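Local coordinates for protein bacteriophage virulence determinant (Salmonella enterica subsp. enterica serovar Typhimurium str. 14028S, PDB 6GGR) that probably acts as a zinc-dependent protease of the PipA family, a virulence effector thought to cleave NF-kappaB subunits of the host cell, at residues Glu47-Gly55 with Leu100-Gly110; Ile133-Asp141 with Phe158-Gln167. All blocks are in the same frame, centred on the assembly; numbering follows the deposited sequence.

Contact 1: residues Glu47-Gly55 with Leu100-Gly110; sequences EYLISGPGG and LHDVEQRWLLG
Ile50 to Pro53 runs parallel to Trp107 to Leu109, bonded through Trp107 N to Leu49 O (2.9 Å), Ser51 N to Trp107 O (3.0 Å) and Leu109 N to Gly52 O (3.0 Å). Beyond the corner at Gly52 the grip slackens: Gly54 N still reaches Leu109 O, but the bond is long at 3.3 Å. Leu49 holds CG anti to the backbone N (chi1 -176°), which carries its CD1 to 4.1 Å from CD1 of Trp107. Ile50 and Trp107 share a face of the pairing. The CG2 branch of Ile50 reaches CB of Leu109 at 3.7 Å, the two side chains crossing at a slant. On the face away from Ile50 and Trp107, Leu108 lies across the glycine backbone, its CB 3.4 Å from Gly54 O and its CD2 against Pro53 O, with the Ser51 hydroxyl a little farther off. Arg106 packs its CB against that of Ser51; the placing of its guanidinium and of the Leu100 side chain is doubtful, since both are involved in collisions in the model. Helices 64-84 and 86-100 form the crossover between these parallel strands. The first covers Ile50 with Tyr67 and Leu74, and the second brings Tyr96 to the ring of Tyr48. Strand 132-135 flanks strand 107-111, with Ile133 touching both Leu49 and Trp107.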
loop_
_atom_site.group_PDB
_atom_site.type_symbol
_atom_site.label_atom_id
_atom_site.label_comp_id
_atom_site.label_asym_id
_atom_site.label_seq_id
_atom_site.Cartn_x
_atom_site.Cartn_y
_atom_site.Cartn_z
ATOM N N GLU B 47 -20.093 -15.912 -2.131
ATOM C CA GLU B 47 -20.919 -15.932 -0.926
ATOM C C GLU B 47 -20.164 -16.541 0.249
ATOM O O GLU B 47 -20.344 -16.120 1.398
ATOM C CB GLU B 47 -22.213 -16.707 -1.187
ATOM C CG GLU B 47 -23.342 -15.863 -1.762
ATOM C CD GLU B 47 -24.523 -16.695 -2.224
ATOM O OE1 GLU B 47 -24.741 -17.791 -1.665
ATOM O OE2 GLU B 47 -25.232 -16.255 -3.156
ATOM N N TYR B 48 -19.316 -17.535 -0.019
ATOM C CA TYR B 48 -18.554 -18.162 1.055
ATOM C C TYR B 48 -17.506 -17.217 1.628
ATOM O O TYR B 48 -17.181 -17.302 2.816
ATOM C CB TYR B 48 -17.880 -19.442 0.551
ATOM C CG TYR B 48 -18.827 -20.521 0.053
ATOM C CD1 TYR B 48 -20.197 -20.444 0.281
ATOM C CD2 TYR B 48 -18.345 -21.624 -0.643
ATOM C CE1 TYR B 48 -21.055 -21.426 -0.172
ATOM C CE2 TYR B 48 -19.198 -22.614 -1.099
ATOM C CZ TYR B 48 -20.551 -22.508 -0.860
ATOM O OH TYR B 48 -21.410 -23.485 -1.310
ATOM N N LEU B 49 -16.967 -16.315 0.809
ATOM C CA LEU B 49 -15.906 -15.420 1.257
ATOM C C LEU B 49 -16.442 -14.088 1.772
ATOM O O LEU B 49 -15.896 -13.540 2.735
ATOM C CB LEU B 49 -14.915 -15.170 0.116
ATOM C CG LEU B 49 -13.676 -14.328 0.437
ATOM C CD1 LEU B 49 -12.647 -15.138 1.209
ATOM C CD2 LEU B 49 -13.066 -13.757 -0.833
ATOM N N ILE B 50 -17.502 -13.562 1.161
ATOM C CA ILE B 50 -17.976 -12.204 1.416
ATOM C C ILE B 50 -19.353 -12.262 2.063
ATOM O O ILE B 50 -20.253 -12.951 1.567
ATOM C CB ILE B 50 -18.023 -11.379 0.118
ATOM C CG1 ILE B 50 -16.666 -11.415 -0.596
ATOM C CG2 ILE B 50 -18.447 -9.945 0.404
ATOM C CD1 ILE B 50 -15.484 -10.994 0.262
ATOM N N SER B 51 -19.522 -11.520 3.159
ATOM C CA SER B 51 -20.825 -11.379 3.800
ATOM C C SER B 51 -21.576 -10.160 3.278
ATOM O O SER B 51 -22.744 -10.264 2.890
ATOM C CB SER B 51 -20.668 -11.269 5.318
ATOM O OG SER B 51 -20.040 -10.052 5.678
ATOM N N GLY B 52 -20.924 -9.002 3.278
ATOM C CA GLY B 52 -21.516 -7.792 2.769
ATOM C C GLY B 52 -20.494 -6.685 2.622
ATOM O O GLY B 52 -19.298 -6.875 2.867
ATOM N N PRO B 53 -20.947 -5.503 2.208
ATOM C CA PRO B 53 -20.030 -4.362 2.103
ATOM C C PRO B 53 -19.550 -3.908 3.471
ATOM O O PRO B 53 -20.226 -4.087 4.487
ATOM C CB PRO B 53 -20.874 -3.274 1.426
ATOM C CG PRO B 53 -22.150 -3.924 0.992
ATOM C CD PRO B 53 -22.318 -5.172 1.788
ATOM N N GLY B 54 -18.364 -3.301 3.482
ATOM C CA GLY B 54 -17.778 -2.793 4.709
ATOM C C GLY B 54 -16.306 -2.470 4.553
ATOM O O GLY B 54 -15.522 -3.319 4.114
ATOM N N GLY B 55 -15.914 -1.249 4.921
ATOM C CA GLY B 55 -14.577 -0.763 4.669
ATOM C C GLY B 55 -13.644 -0.914 5.859
ATOM O O GLY B 55 -14.043 -1.267 6.966
ATOM N N LEU B 100 -15.110 -20.202 6.635
ATOM C CA LEU B 100 -16.054 -19.704 5.659
ATOM C C LEU B 100 -17.357 -20.448 5.665
ATOM O O LEU B 100 -18.341 -19.976 5.150
ATOM C CB LEU B 100 -15.514 -19.473 4.205
ATOM C CG LEU B 100 -14.444 -18.395 3.993
ATOM C CD1 LEU B 100 -13.936 -18.410 2.566
ATOM C CD2 LEU B 100 -14.889 -16.969 4.386
ATOM N N HIS B 101 -17.356 -21.670 6.156
ATOM C CA HIS B 101 -18.642 -22.350 6.179
ATOM C C HIS B 101 -19.613 -21.639 7.109
ATOM O O HIS B 101 -20.832 -21.729 6.920
ATOM C CB HIS B 101 -18.466 -23.800 6.609
ATOM C CG HIS B 101 -17.998 -23.947 8.020
ATOM N ND1 HIS B 101 -18.848 -23.852 9.100
ATOM C CD2 HIS B 101 -16.763 -24.158 8.531
ATOM C CE1 HIS B 101 -18.160 -24.013 10.215
ATOM N NE2 HIS B 101 -16.892 -24.200 9.898
ATOM N N ASP B 102 -19.088 -20.924 8.101
ATOM C CA ASP B 102 -19.905 -20.181 9.048
ATOM C C ASP B 102 -20.318 -18.849 8.431
ATOM O O ASP B 102 -19.463 -18.026 8.087
ATOM C CB ASP B 102 -19.126 -19.958 10.341
ATOM C CG ASP B 102 -19.983 -19.394 11.455
ATOM O OD1 ASP B 102 -21.016 -18.758 11.158
ATOM O OD2 ASP B 102 -19.618 -19.587 12.633
ATOM N N VAL B 103 -21.630 -18.633 8.308
ATOM C CA VAL B 103 -22.148 -17.422 7.685
ATOM C C VAL B 103 -21.711 -16.169 8.432
ATOM O O VAL B 103 -21.742 -15.071 7.865
ATOM C CB VAL B 103 -23.687 -17.513 7.589
ATOM C CG1 VAL B 103 -24.287 -16.228 7.022
ATOM C CG2 VAL B 103 -24.096 -18.711 6.732
ATOM N N GLU B 104 -21.292 -16.301 9.692
ATOM C CA GLU B 104 -20.888 -15.162 10.507
ATOM C C GLU B 104 -19.379 -15.113 10.735
ATOM O O GLU B 104 -18.915 -14.436 11.659
ATOM C CB GLU B 104 -21.637 -15.185 11.842
ATOM C CG GLU B 104 -23.055 -14.631 11.759
ATOM C CD GLU B 104 -23.091 -13.115 11.661
ATOM O OE1 GLU B 104 -22.047 -12.475 11.911
ATOM O OE2 GLU B 104 -24.164 -12.564 11.332
ATOM N N GLN B 105 -18.656 -15.897 9.959
ATOM C CA GLN B 105 -17.194 -15.786 9.924
ATOM C C GLN B 105 -16.633 -15.198 8.553
ATOM O O GLN B 105 -15.452 -15.320 8.319
ATOM C CB GLN B 105 -16.460 -17.087 10.366
ATOM C CG GLN B 105 -16.586 -17.457 11.849
ATOM C CD GLN B 105 -15.525 -18.540 12.326
ATOM O OE1 GLN B 105 -14.412 -18.204 12.702
ATOM N NE2 GLN B 105 -15.863 -19.822 12.236
ATOM N N ARG B 106 -17.513 -14.673 7.720
ATOM C CA ARG B 106 -17.162 -14.151 6.376
ATOM C C ARG B 106 -16.513 -12.730 6.420
ATOM O O ARG B 106 -16.464 -12.115 7.475
ATOM C CB ARG B 106 -18.299 -14.226 5.348
ATOM C CG ARG B 106 -19.405 -15.197 5.677
ATOM C CD ARG B 106 -19.163 -16.605 5.163
ATOM N NE ARG B 106 -20.330 -17.130 4.463
ATOM C CZ ARG B 106 -20.570 -18.409 4.232
ATOM N NH1 ARG B 106 -19.744 -19.349 4.628
ATOM N NH2 ARG B 106 -21.641 -18.735 3.571
ATOM N N TRP B 107 -16.012 -12.242 5.283
ATOM C CA TRP B 107 -15.228 -10.976 5.245
ATOM C C TRP B 107 -16.067 -9.871 4.679
ATOM O O TRP B 107 -16.966 -10.106 3.914
ATOM C CB TRP B 107 -13.912 -11.114 4.408
ATOM C CG TRP B 107 -12.938 -12.095 4.948
ATOM C CD1 TRP B 107 -13.059 -13.420 4.953
ATOM C CD2 TRP B 107 -11.671 -11.813 5.530
ATOM N NE1 TRP B 107 -11.979 -13.990 5.515
ATOM C CE2 TRP B 107 -11.104 -13.017 5.880
ATOM C CE3 TRP B 107 -10.974 -10.638 5.788
ATOM C CZ2 TRP B 107 -9.885 -13.098 6.472
ATOM C CZ3 TRP B 107 -9.783 -10.717 6.376
ATOM C CH2 TRP B 107 -9.238 -11.926 6.717
ATOM N N LEU B 108 -15.783 -8.659 5.139
ATOM C CA LEU B 108 -16.386 -7.479 4.532
ATOM C C LEU B 108 -15.621 -7.098 3.273
ATOM O O LEU B 108 -14.386 -7.096 3.259
ATOM C CB LEU B 108 -16.378 -6.309 5.516
ATOM C CG LEU B 108 -17.321 -6.394 6.720
ATOM C CD1 LEU B 108 -17.064 -5.250 7.692
ATOM C CD2 LEU B 108 -18.771 -6.387 6.262
ATOM N N LEU B 109 -16.355 -6.785 2.211
ATOM C CA LEU B 109 -15.742 -6.348 0.959
ATOM C C LEU B 109 -15.688 -4.823 0.957
ATOM O O LEU B 109 -16.712 -4.156 0.792
ATOM C CB LEU B 109 -16.520 -6.885 -0.238
ATOM C CG LEU B 109 -16.015 -6.417 -1.605
ATOM C CD1 LEU B 109 -14.562 -6.816 -1.815
ATOM C CD2 LEU B 109 -16.884 -6.965 -2.725
ATOM N N GLY B 110 -14.492 -4.269 1.153
ATOM C CA GLY B 110 -14.302 -2.834 1.061
ATOM C C GLY B 110 -14.144 -2.379 -0.376
ATOM O O GLY B 110 -13.067 -1.926 -0.779
#

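Contact 2: residues Ile133-Asp141 with Phe158-Gln167; sequences IALNLDDTD and FDTTRSFIHQ. Unlike the reference sequence in segment 158-167: Gln167 (reference Glu).
The Phe164 ring takes Leu135 over one face, CD1 standing 4.1 Å from the ring centroid and 23° off the normal in a CH-pi contact. At its edge, in the ring plane, Asn136 O sits 3.6 Å from CE1, while CD2 of Leu137 comes in obliquely at 4.2 Å from CZ. Val73 and Ile77 of helix 64-84 also touch this ring. With CG anti to its carbonyl carbon (chi1 -54°), Leu135 turns its other methyl, CD2, to CB of Gln167 at 3.8 Å, the two side chains lying alongside each other, head to tail. Strand 133-135 and helix segment 160-167 run nearly antiparallel (171°), their axes 9.2 Å apart at the closest. Helix 160-173 carries what in the reference sequence is the HEXXH motif of zinc metallopeptidases; here Gln167 stands in the glutamate position. His166 and His170 are zinc ligands, though no zinc is bound to this chain in the model. At the helix start, Asp159 is the N-cap: its OD1 accepts from Arg162 N at 3.2 Å, and OD2 binds His200. Asp139, in a poorly ordered turn, points at this end, placing OD2 2.9 Å from Ser163 OG. A basic side chain of another protein's chain salt-bridges Asp139 OD1, and Ser163 OG hydrogen-bonds to a basic side chain of that chain. Asn136 forms an Asx turn, OD1 taking Asp138 N on a lone pair (2.8 Å).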
loop_
_atom_site.group_PDB
_atom_site.type_symbol
_atom_site.label_atom_id
_atom_site.label_comp_id
_atom_site.label_asym_id
_atom_site.label_seq_id
_atom_site.Cartn_x
_atom_site.Cartn_y
_atom_site.Cartn_z
ATOM N N ILE B 133 -11.804 -7.185 3.380
ATOM C CA ILE B 133 -11.029 -7.374 2.160
ATOM C C ILE B 133 -11.312 -6.164 1.280
ATOM O O ILE B 133 -12.444 -5.986 0.810
ATOM C CB ILE B 133 -11.394 -8.682 1.440
ATOM C CG1 ILE B 133 -10.855 -9.883 2.217
ATOM C CG2 ILE B 133 -10.843 -8.700 0.016
ATOM C CD1 ILE B 133 -11.497 -11.200 1.830
ATOM N N ALA B 134 -10.295 -5.333 1.056
ATOM C CA ALA B 134 -10.445 -4.108 0.283
ATOM C C ALA B 134 -9.988 -4.353 -1.149
ATOM O O ALA B 134 -8.839 -4.746 -1.381
ATOM C CB ALA B 134 -9.652 -2.962 0.914
ATOM N N LEU B 135 -10.884 -4.112 -2.105
ATOM C CA LEU B 135 -10.590 -4.299 -3.517
ATOM C C LEU B 135 -11.147 -3.123 -4.305
ATOM O O LEU B 135 -12.127 -2.495 -3.897
ATOM C CB LEU B 135 -11.190 -5.607 -4.049
ATOM C CG LEU B 135 -10.815 -6.882 -3.291
ATOM C CD1 LEU B 135 -11.691 -8.042 -3.737
ATOM C CD2 LEU B 135 -9.344 -7.223 -3.484
ATOM N N ASN B 136 -10.515 -2.833 -5.442
ATOM C CA ASN B 136 -10.982 -1.779 -6.331
ATOM C C ASN B 136 -10.632 -2.155 -7.762
ATOM O O ASN B 136 -9.808 -3.039 -8.011
ATOM C CB ASN B 136 -10.368 -0.422 -5.978
ATOM C CG ASN B 136 -8.873 -0.376 -6.233
ATOM O OD1 ASN B 136 -8.428 -0.280 -7.378
ATOM N ND2 ASN B 136 -8.087 -0.451 -5.164
ATOM N N LEU B 137 -11.268 -1.461 -8.706
ATOM C CA LEU B 137 -11.052 -1.680 -10.130
ATOM C C LEU B 137 -10.256 -0.542 -10.763
ATOM O O LEU B 137 -10.391 -0.271 -11.958
ATOM C CB LEU B 137 -12.391 -1.860 -10.843
ATOM C CG LEU B 137 -13.189 -3.082 -10.386
ATOM C CD1 LEU B 137 -14.663 -2.923 -10.722
ATOM C CD2 LEU B 137 -12.629 -4.350 -11.015
ATOM N N ASP B 138 -9.417 0.128 -9.968
ATOM C CA ASP B 138 -8.600 1.217 -10.491
ATOM C C ASP B 138 -7.446 0.710 -11.347
ATOM O O ASP B 138 -6.867 1.494 -12.107
ATOM C CB ASP B 138 -8.063 2.071 -9.341
ATOM C CG ASP B 138 -9.165 2.583 -8.429
ATOM O OD1 ASP B 138 -10.335 2.617 -8.867
ATOM O OD2 ASP B 138 -8.861 2.954 -7.275
ATOM N N ASP B 139 -7.096 -0.575 -11.244
ATOM C CA ASP B 139 -6.084 -1.146 -12.127
ATOM C C ASP B 139 -6.456 -0.989 -13.594
ATOM O O ASP B 139 -5.572 -1.043 -14.456
ATOM C CB ASP B 139 -5.875 -2.628 -11.810
ATOM C CG ASP B 139 -5.078 -2.848 -10.539
ATOM O OD1 ASP B 139 -4.649 -1.851 -9.923
ATOM O OD2 ASP B 139 -4.880 -4.022 -10.160
ATOM N N THR B 140 -7.742 -0.806 -13.892
ATOM C CA THR B 140 -8.221 -0.562 -15.245
ATOM C C THR B 140 -8.572 0.904 -15.476
ATOM O O THR B 140 -9.240 1.226 -16.464
ATOM C CB THR B 140 -9.440 -1.442 -15.536
ATOM O OG1 THR B 140 -10.400 -1.302 -14.481
ATOM C CG2 THR B 140 -9.037 -2.904 -15.661
ATOM N N ASP B 141 -8.137 1.797 -14.588
ATOM C CA ASP B 141 -8.540 3.197 -14.610
ATOM C C ASP B 141 -7.358 4.051 -15.058
ATOM O O ASP B 141 -6.305 4.046 -14.412
ATOM C CB ASP B 141 -9.038 3.633 -13.230
ATOM C CG ASP B 141 -9.828 4.919 -13.278
ATOM O OD1 ASP B 141 -9.605 5.715 -14.213
ATOM O OD2 ASP B 141 -10.673 5.134 -12.382
ATOM N N PHE B 158 0.818 -4.262 -11.927
ATOM C CA PHE B 158 -0.230 -5.044 -11.288
ATOM C C PHE B 158 -1.481 -5.019 -12.155
ATOM O O PHE B 158 -1.857 -3.976 -12.695
ATOM C CB PHE B 158 -0.558 -4.484 -9.905
ATOM C CG PHE B 158 0.370 -4.942 -8.816
ATOM C CD1 PHE B 158 0.304 -6.234 -8.333
ATOM C CD2 PHE B 158 1.275 -4.065 -8.244
ATOM C CE1 PHE B 158 1.141 -6.656 -7.321
ATOM C CE2 PHE B 158 2.114 -4.480 -7.226
ATOM C CZ PHE B 158 2.045 -5.781 -6.765
ATOM N N ASP B 159 -2.123 -6.173 -12.294
ATOM C CA ASP B 159 -3.416 -6.266 -12.954
ATOM C C ASP B 159 -4.452 -6.769 -11.956
ATOM O O ASP B 159 -4.126 -7.206 -10.850
ATOM C CB ASP B 159 -3.350 -7.178 -14.188
ATOM C CG ASP B 159 -3.253 -8.653 -13.833
ATOM O OD1 ASP B 159 -2.558 -9.005 -12.855
ATOM O OD2 ASP B 159 -3.884 -9.463 -14.542
ATOM N N THR B 160 -5.719 -6.697 -12.365
ATOM C CA THR B 160 -6.816 -7.024 -11.457
ATOM C C THR B 160 -6.661 -8.434 -10.899
ATOM O O THR B 160 -6.811 -8.657 -9.692
ATOM C CB THR B 160 -8.152 -6.877 -12.189
ATOM O OG1 THR B 160 -8.267 -5.548 -12.703
ATOM C CG2 THR B 160 -9.325 -7.154 -11.255
ATOM N N THR B 161 -6.355 -9.400 -11.764
ATOM C CA THR B 161 -6.263 -10.786 -11.317
ATOM C C THR B 161 -5.231 -10.933 -10.206
ATOM O O THR B 161 -5.541 -11.440 -9.122
ATOM C CB THR B 161 -5.929 -11.695 -12.496
ATOM O OG1 THR B 161 -6.894 -11.496 -13.536
ATOM C CG2 THR B 161 -5.947 -13.163 -12.066
ATOM N N ARG B 162 -3.999 -10.474 -10.450
ATOM C CA ARG B 162 -2.955 -10.591 -9.436
ATOM C C ARG B 162 -3.348 -9.869 -8.153
ATOM O O ARG B 162 -3.184 -10.407 -7.054
ATOM C CB ARG B 162 -1.627 -10.045 -9.965
ATOM C CG ARG B 162 -0.473 -10.216 -8.977
ATOM C CD ARG B 162 0.888 -9.874 -9.587
ATOM N NE ARG B 162 1.362 -10.885 -10.535
ATOM C CZ ARG B 162 2.006 -12.002 -10.197
ATOM N NH1 ARG B 162 2.260 -12.279 -8.926
ATOM N NH2 ARG B 162 2.401 -12.854 -11.131
ATOM N N SER B 163 -3.867 -8.646 -8.270
ATOM C CA SER B 163 -4.211 -7.880 -7.075
ATOM C C SER B 163 -5.320 -8.566 -6.287
ATOM O O SER B 163 -5.254 -8.667 -5.056
ATOM C CB SER B 163 -4.628 -6.463 -7.461
ATOM O OG SER B 163 -3.629 -5.828 -8.237
ATOM N N PHE B 164 -6.354 -9.042 -6.984
ATOM C CA PHE B 164 -7.455 -9.726 -6.312
ATOM C C PHE B 164 -6.973 -10.997 -5.626
ATOM O O PHE B 164 -7.298 -11.251 -4.460
ATOM C CB PHE B 164 -8.561 -10.040 -7.321
ATOM C CG PHE B 164 -9.549 -8.921 -7.510
ATOM C CD1 PHE B 164 -9.123 -7.634 -7.791
ATOM C CD2 PHE B 164 -10.910 -9.165 -7.425
ATOM C CE1 PHE B 164 -10.033 -6.612 -7.966
ATOM C CE2 PHE B 164 -11.824 -8.151 -7.604
ATOM C CZ PHE B 164 -11.387 -6.871 -7.876
ATOM N N ILE B 165 -6.193 -11.812 -6.337
ATOM C CA ILE B 165 -5.718 -13.072 -5.766
ATOM C C ILE B 165 -4.781 -12.807 -4.595
ATOM O O ILE B 165 -4.828 -13.503 -3.573
ATOM C CB ILE B 165 -5.037 -13.922 -6.855
ATOM C CG1 ILE B 165 -6.054 -14.342 -7.926
ATOM C CG2 ILE B 165 -4.347 -15.146 -6.246
ATOM C CD1 ILE B 165 -7.224 -15.162 -7.404
ATOM N N HIS B 166 -3.917 -11.802 -4.723
ATOM C CA HIS B 166 -3.006 -11.466 -3.633
ATOM C C HIS B 166 -3.774 -11.146 -2.356
ATOM O O HIS B 166 -3.448 -11.656 -1.278
ATOM C CB HIS B 166 -2.121 -10.288 -4.040
ATOM C CG HIS B 166 -1.069 -9.948 -3.030
ATOM N ND1 HIS B 166 0.260 -10.268 -3.202
ATOM C CD2 HIS B 166 -1.154 -9.327 -1.829
ATOM C CE1 HIS B 166 0.951 -9.849 -2.156
ATOM N NE2 HIS B 166 0.116 -9.275 -1.308
ATOM N N GLN B 167 -4.800 -10.299 -2.456
ATOM C CA GLN B 167 -5.565 -9.937 -1.266
ATOM C C GLN B 167 -6.362 -11.124 -0.743
ATOM O O GLN B 167 -6.475 -11.314 0.473
ATOM C CB GLN B 167 -6.500 -8.766 -1.571
ATOM C CG GLN B 167 -5.798 -7.496 -2.010
ATOM C CD GLN B 167 -4.742 -7.030 -1.028
ATOM O OE1 GLN B 167 -4.817 -7.313 0.167
ATOM N NE2 GLN B 167 -3.747 -6.320 -1.531
#

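Contact 1 and contact 2 follow one another along the chain, their centres 18 Å apart, and meet where strands 107-111 and 132-135 lie side by side. Two probable backbone hydrogen bonds join them, Leu108 O to Ile133 N at 2.6 Å and Gly110 N to Ile133 O at 2.7 Å. Segment 50-53 pairs with the outer edge of strand 107-111, whose other side carries strand 132-135, the strand packed on the zinc-binding helix. His166, which with His170 and Asp177 binds zinc, though none is bound to this chain in the model, lies in contact 2; the Gln167 side chain is about 4 Å from that of His170 and about 7 Å from that of Asp177. Contact 1 approaches through Trp107, about 7 Å from His170 between side chains.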